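Local coordinates for protein GIL01 gp7 (Bacillus phage pGIL01, PDB 6N7O) that probably inhibits the LexA repressor of its Bacillus host, as a small dimeric phage protein, at residues 8-11 and 12-16; 24-27 and 28-32. All blocks are in the same frame, centred on the assembly; numbering follows the deposited sequence. Where two conformers were deposited one is given.

Contact 1. Residues 8-11 and 12-16; sequences LDFI and IELSQ
Leu8, Asp9, Phe10 and Ile11 each give their carbonyl oxygen to the amide of the residue four places on, Ile12 to Ser15, in alpha-helical bonds of 2.8 to 3.0 Å between N and O. The side chains of these turns of helix 2-16 meet chiefly round the Phe10 ring. With CG anti to the backbone N (chi1 -179°), the ring leans out and slightly toward the C-terminal end, where Leu14, four residues on, covers one face with CD1, 4.0 Å from the ring centroid and shifted toward the rim, a CH-pi contact. Glu13 reaches the same ring differently. Its chain is extended, and OE2 comes to the ring edge, in plane and 3.5 Å from Phe10 CD1, while the carboxylate is turned 69° against the ring. That carboxylate is gripped from elsewhere: OE1 by the hydroxyl of Tyr26, OE2 by a salt bridge to Arg30 NE, both on helix 24-34, which should favour the charged form. Helix 2-16 is the first arm of a helical hairpin; it runs antiparallel to helix 24-34, with the short strand 21-23 in the connection. The Phe10 ring packs against Arg30 and Leu31 of its own chain and also against Leu31 of the second subunit, where Leu14 meets Val27 of that subunit. On another flank Ser15, in one of its two conformers, turns its hydroxyl back to the helix: OG, beside its own backbone N, donates to Ile11 O over 2.8 Å, from above the carbonyl plane, 40° out of it, giving Ile11 O a second donor besides the Ser15 amide. On the more exposed side Ile12 lies alongside Asp9, with CD1 3.8 Å from Asp9 OD1, and its CG1 rests on Leu8 O at 3.2 Å.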
loop_
_atom_site.group_PDB
_atom_site.type_symbol
_atom_site.label_atom_id
_atom_site.label_comp_id
_atom_site.label_asym_id
_atom_site.label_seq_id
_atom_site.Cartn_x
_atom_site.Cartn_y
_atom_site.Cartn_z
ATOM N N LEU A 8 8.141 3.426 0.871
ATOM C CA LEU A 8 8.166 4.836 1.244
ATOM C C LEU A 8 7.830 5.736 0.055
ATOM O O LEU A 8 7.116 6.732 0.213
ATOM C CB LEU A 8 9.527 5.189 1.839
ATOM C CG LEU A 8 9.663 4.748 3.303
ATOM C CD1 LEU A 8 11.075 4.916 3.838
ATOM C CD2 LEU A 8 8.664 5.496 4.198
ATOM N N ASP A 9 8.311 5.394 -1.144
ATOM C CA ASP A 9 7.964 6.214 -2.305
ATOM C C ASP A 9 6.474 6.143 -2.627
ATOM O O ASP A 9 5.894 7.141 -3.079
ATOM C CB ASP A 9 8.808 5.819 -3.523
ATOM C CG ASP A 9 10.222 6.399 -3.466
ATOM O OD1 ASP A 9 10.470 7.303 -2.641
ATOM O OD2 ASP A 9 11.094 5.960 -4.243
ATOM N N PHE A 10 5.822 4.992 -2.391
ATOM C CA PHE A 10 4.376 4.933 -2.574
ATOM C C PHE A 10 3.674 5.785 -1.530
ATOM O O PHE A 10 2.725 6.509 -1.853
ATOM C CB PHE A 10 3.886 3.480 -2.514
ATOM C CG PHE A 10 2.400 3.322 -2.719
ATOM C CD1 PHE A 10 1.725 4.067 -3.681
ATOM C CD2 PHE A 10 1.678 2.404 -1.968
ATOM C CE1 PHE A 10 0.360 3.896 -3.883
ATOM C CE2 PHE A 10 0.316 2.225 -2.170
ATOM C CZ PHE A 10 -0.353 2.978 -3.117
ATOM N N ILE A 11 4.144 5.745 -0.280
ATOM C CA ILE A 11 3.579 6.616 0.747
ATOM C C ILE A 11 3.701 8.080 0.338
ATOM O O ILE A 11 2.771 8.879 0.537
ATOM C CB ILE A 11 4.255 6.345 2.103
ATOM C CG1 ILE A 11 3.867 4.960 2.613
ATOM C CG2 ILE A 11 3.870 7.398 3.127
ATOM C CD1 ILE A 11 4.733 4.474 3.778
ATOM N N ILE A 12 4.845 8.464 -0.229
ATOM C CA ILE A 12 5.020 9.842 -0.688
ATOM C C ILE A 12 4.043 10.149 -1.819
ATOM O O ILE A 12 3.429 11.226 -1.851
ATOM C CB ILE A 12 6.479 10.085 -1.118
ATOM C CG1 ILE A 12 7.409 9.957 0.085
ATOM C CG2 ILE A 12 6.645 11.481 -1.755
ATOM C CD1 ILE A 12 8.845 9.861 -0.294
ATOM N N GLU A 13 3.891 9.212 -2.765
ATOM C CA GLU A 13 2.938 9.407 -3.855
ATOM C C GLU A 13 1.531 9.674 -3.331
ATOM O O GLU A 13 0.818 10.527 -3.869
ATOM C CB GLU A 13 2.940 8.192 -4.792
ATOM C CG GLU A 13 1.992 8.351 -5.967
ATOM C CD GLU A 13 1.813 7.066 -6.784
ATOM O OE1 GLU A 13 0.977 7.079 -7.698
ATOM O OE2 GLU A 13 2.507 6.054 -6.514
ATOM N N LEU A 14 1.094 8.935 -2.301
ATOM C CA LEU A 14 -0.206 9.212 -1.700
ATOM C C LEU A 14 -0.206 10.563 -0.996
ATOM O O LEU A 14 -1.110 11.384 -1.193
ATOM C CB LEU A 14 -0.574 8.091 -0.721
ATOM C CG LEU A 14 -0.711 6.699 -1.334
ATOM C CD1 LEU A 14 -0.740 5.607 -0.262
ATOM C CD2 LEU A 14 -1.957 6.614 -2.205
ATOM N N SER A 15 0.826 10.824 -0.198
ATOM C CA SER A 15 0.843 12.019 0.641
ATOM C C SER A 15 0.841 13.298 -0.182
ATOM O O SER A 15 0.293 14.317 0.249
ATOM C CB SER A 15 2.065 11.972 1.557
ATOM O OG SER A 15 2.023 10.816 2.370
ATOM N N GLN A 16 1.452 13.269 -1.367
ATOM C CA GLN A 16 1.576 14.486 -2.157
ATOM C C GLN A 16 0.294 14.843 -2.896
ATOM O O GLN A 16 0.165 15.978 -3.357
ATOM C CB GLN A 16 2.724 14.349 -3.154
ATOM C CG GLN A 16 2.439 13.371 -4.285
ATOM C CD GLN A 16 3.670 13.088 -5.140
ATOM O OE1 GLN A 16 4.797 13.397 -4.753
ATOM N NE2 GLN A 16 3.452 12.502 -6.310
#

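Contact 2. Residues 24-27 and 28-32; sequences KSYV and IDRLM
Lys24 starts the run by accepting the Ile28 amide at its carbonyl oxygen, and its CE passes 4.2 Å from Ile28 CD1; the ammonium group beyond bonds to Lys19 O of the second subunit. Ser25 is tied to Asp29 by more than the Asp29 N to Ser25 O bond. One water donates to both Ser25 O and Asp29 OD1, the latter at 2.6 Å. In one of two conformers Ser25 OG, whose main partner is Ser23 OG, also meets a second water, which donates to Asp29 OD2. Next comes Tyr26, whose chi1 is near trans (-176°), placing CG opposite N across the CA-CB bond and the ring on the Arg30 side. The two side chains run alongside each other: Arg30 CG lies over one ring face, 3.7 Å from the centroid, in a CH-pi contact, and CD follows to 3.3 Å from Tyr26 OH. Bends at chi2 and chi3 of Arg30 leave the guanidinium 61° from the ring plane. Both polar ends turn to Glu13 of helix 2-16, while Arg30 NH1 bonds to Gln33 OE1. Val27, buried, runs beside Leu31, its CG1 3.9 Å from Leu31 CD1, and these two pack on Leu14 and Ile11 of the second subunit respectively. Apolar on one flank and polar on others, this is an amphipathic helix, the second arm of a helical hairpin whose apolar side helps build a dimer interface.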
loop_
_atom_site.group_PDB
_atom_site.type_symbol
_atom_site.label_atom_id
_atom_site.label_comp_id
_atom_site.label_asym_id
_atom_site.label_seq_id
_atom_site.Cartn_x
_atom_site.Cartn_y
_atom_site.Cartn_z
ATOM N N LYS A 24 -9.302 1.780 -4.690
ATOM C CA LYS A 24 -8.770 0.596 -4.025
ATOM C C LYS A 24 -7.969 -0.264 -4.997
ATOM O O LYS A 24 -6.906 -0.792 -4.650
ATOM C CB LYS A 24 -9.912 -0.218 -3.414
ATOM C CG LYS A 24 -9.484 -1.269 -2.395
ATOM C CD LYS A 24 -10.656 -2.127 -1.947
ATOM C CE LYS A 24 -11.010 -3.218 -2.965
ATOM N NZ LYS A 24 -12.197 -3.995 -2.587
ATOM N N SER A 25 -8.484 -0.436 -6.216
ATOM C CA SER A 25 -7.754 -1.219 -7.206
ATOM C C SER A 25 -6.377 -0.620 -7.477
ATOM O O SER A 25 -5.400 -1.358 -7.662
ATOM C CB SER A 25 -8.563 -1.322 -8.497
ATOM O OG SER A 25 -8.771 -0.038 -9.045
ATOM N N TYR A 26 -6.275 0.716 -7.499
ATOM C CA TYR A 26 -4.973 1.348 -7.694
ATOM C C TYR A 26 -4.028 1.045 -6.535
ATOM O O TYR A 26 -2.850 0.741 -6.756
ATOM C CB TYR A 26 -5.114 2.860 -7.859
ATOM C CG TYR A 26 -3.778 3.511 -8.156
ATOM C CD1 TYR A 26 -3.132 3.265 -9.356
ATOM C CD2 TYR A 26 -3.159 4.343 -7.236
ATOM C CE1 TYR A 26 -1.906 3.839 -9.645
ATOM C CE2 TYR A 26 -1.929 4.930 -7.513
ATOM C CZ TYR A 26 -1.307 4.675 -8.725
ATOM O OH TYR A 26 -0.088 5.247 -9.033
ATOM N N VAL A 27 -4.514 1.167 -5.293
ATOM C CA VAL A 27 -3.671 0.855 -4.135
ATOM C C VAL A 27 -3.171 -0.580 -4.226
ATOM O O VAL A 27 -1.989 -0.864 -4.008
ATOM C CB VAL A 27 -4.433 1.100 -2.817
ATOM C CG1 VAL A 27 -3.650 0.595 -1.615
ATOM C CG2 VAL A 27 -4.748 2.594 -2.646
ATOM N N ILE A 28 -4.067 -1.506 -4.557
ATOM C CA ILE A 28 -3.669 -2.908 -4.667
ATOM C C ILE A 28 -2.622 -3.081 -5.761
ATOM O O ILE A 28 -1.603 -3.752 -5.564
ATOM C CB ILE A 28 -4.905 -3.780 -4.928
ATOM C CG1 ILE A 28 -5.773 -3.849 -3.664
ATOM C CG2 ILE A 28 -4.487 -5.165 -5.445
ATOM C CD1 ILE A 28 -7.118 -4.522 -3.892
ATOM N N ASP A 29 -2.861 -2.483 -6.933
ATOM C CA ASP A 29 -1.888 -2.576 -8.021
ATOM C C ASP A 29 -0.519 -2.085 -7.568
ATOM O O ASP A 29 0.499 -2.727 -7.837
ATOM C CB ASP A 29 -2.348 -1.772 -9.237
ATOM C CG ASP A 29 -3.434 -2.474 -10.042
ATOM O OD1 ASP A 29 -3.737 -3.656 -9.773
ATOM O OD2 ASP A 29 -3.985 -1.833 -10.964
ATOM N N ARG A 30 -0.477 -0.944 -6.876
ATOM C CA ARG A 30 0.814 -0.375 -6.485
ATOM C C ARG A 30 1.521 -1.247 -5.452
ATOM O O ARG A 30 2.750 -1.417 -5.508
ATOM C CB ARG A 30 0.634 1.042 -5.946
ATOM C CG ARG A 30 0.173 2.030 -7.002
ATOM C CD ARG A 30 1.303 2.453 -7.934
ATOM N NE ARG A 30 2.275 3.310 -7.251
ATOM C CZ ARG A 30 3.513 2.929 -6.949
ATOM N NH1 ARG A 30 3.922 1.710 -7.269
ATOM N NH2 ARG A 30 4.346 3.760 -6.328
ATOM N N LEU A 31 0.772 -1.782 -4.484
ATOM C CA LEU A 31 1.387 -2.624 -3.465
ATOM C C LEU A 31 1.895 -3.929 -4.073
ATOM O O LEU A 31 2.925 -4.459 -3.645
ATOM C CB LEU A 31 0.397 -2.899 -2.335
ATOM C CG LEU A 31 0.013 -1.682 -1.486
ATOM C CD1 LEU A 31 -1.050 -2.033 -0.481
ATOM C CD2 LEU A 31 1.256 -1.138 -0.781
ATOM N N MET A 32 1.197 -4.464 -5.074
ATOM C CA MET A 32 1.731 -5.635 -5.753
ATOM C C MET A 32 3.013 -5.301 -6.497
ATOM O O MET A 32 3.912 -6.144 -6.589
ATOM C CB MET A 32 0.684 -6.216 -6.697
ATOM C CG MET A 32 -0.475 -6.828 -5.943
ATOM S SD MET A 32 -1.604 -7.689 -7.033
ATOM C CE MET A 32 -0.486 -8.871 -7.781
HETATM O O HOH W 1 -6.120 -4.117 -8.744
HETATM O O HOH W 2 -6.286 -0.148 -11.112
#

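How the contacts relate
Contact 1 belongs to helix 2-16 and contact 2 to helix 24-34, the two arms of one hairpin, their centres about 13 Å apart on opposite sides of the chain's centre. Each is partly buried, with an apolar flank facing both the partner helix and the second subunit. They meet at the Glu13 junction (OE2 to Arg30 NE 2.8 Å, OE1 to Tyr26 OH 2.5 Å) and where Phe10 CE1 packs 3.5 Å from Arg30 CB. Contact 1 supplies the carboxylate, contact 2 the guanidinium and probably the donor hydroxyl. Their other polar groups differ: a hydroxyl turned back to the backbone near the subunit boundary in 8-16, water bridges on the exposed Ser25-Asp29 side of 24-32.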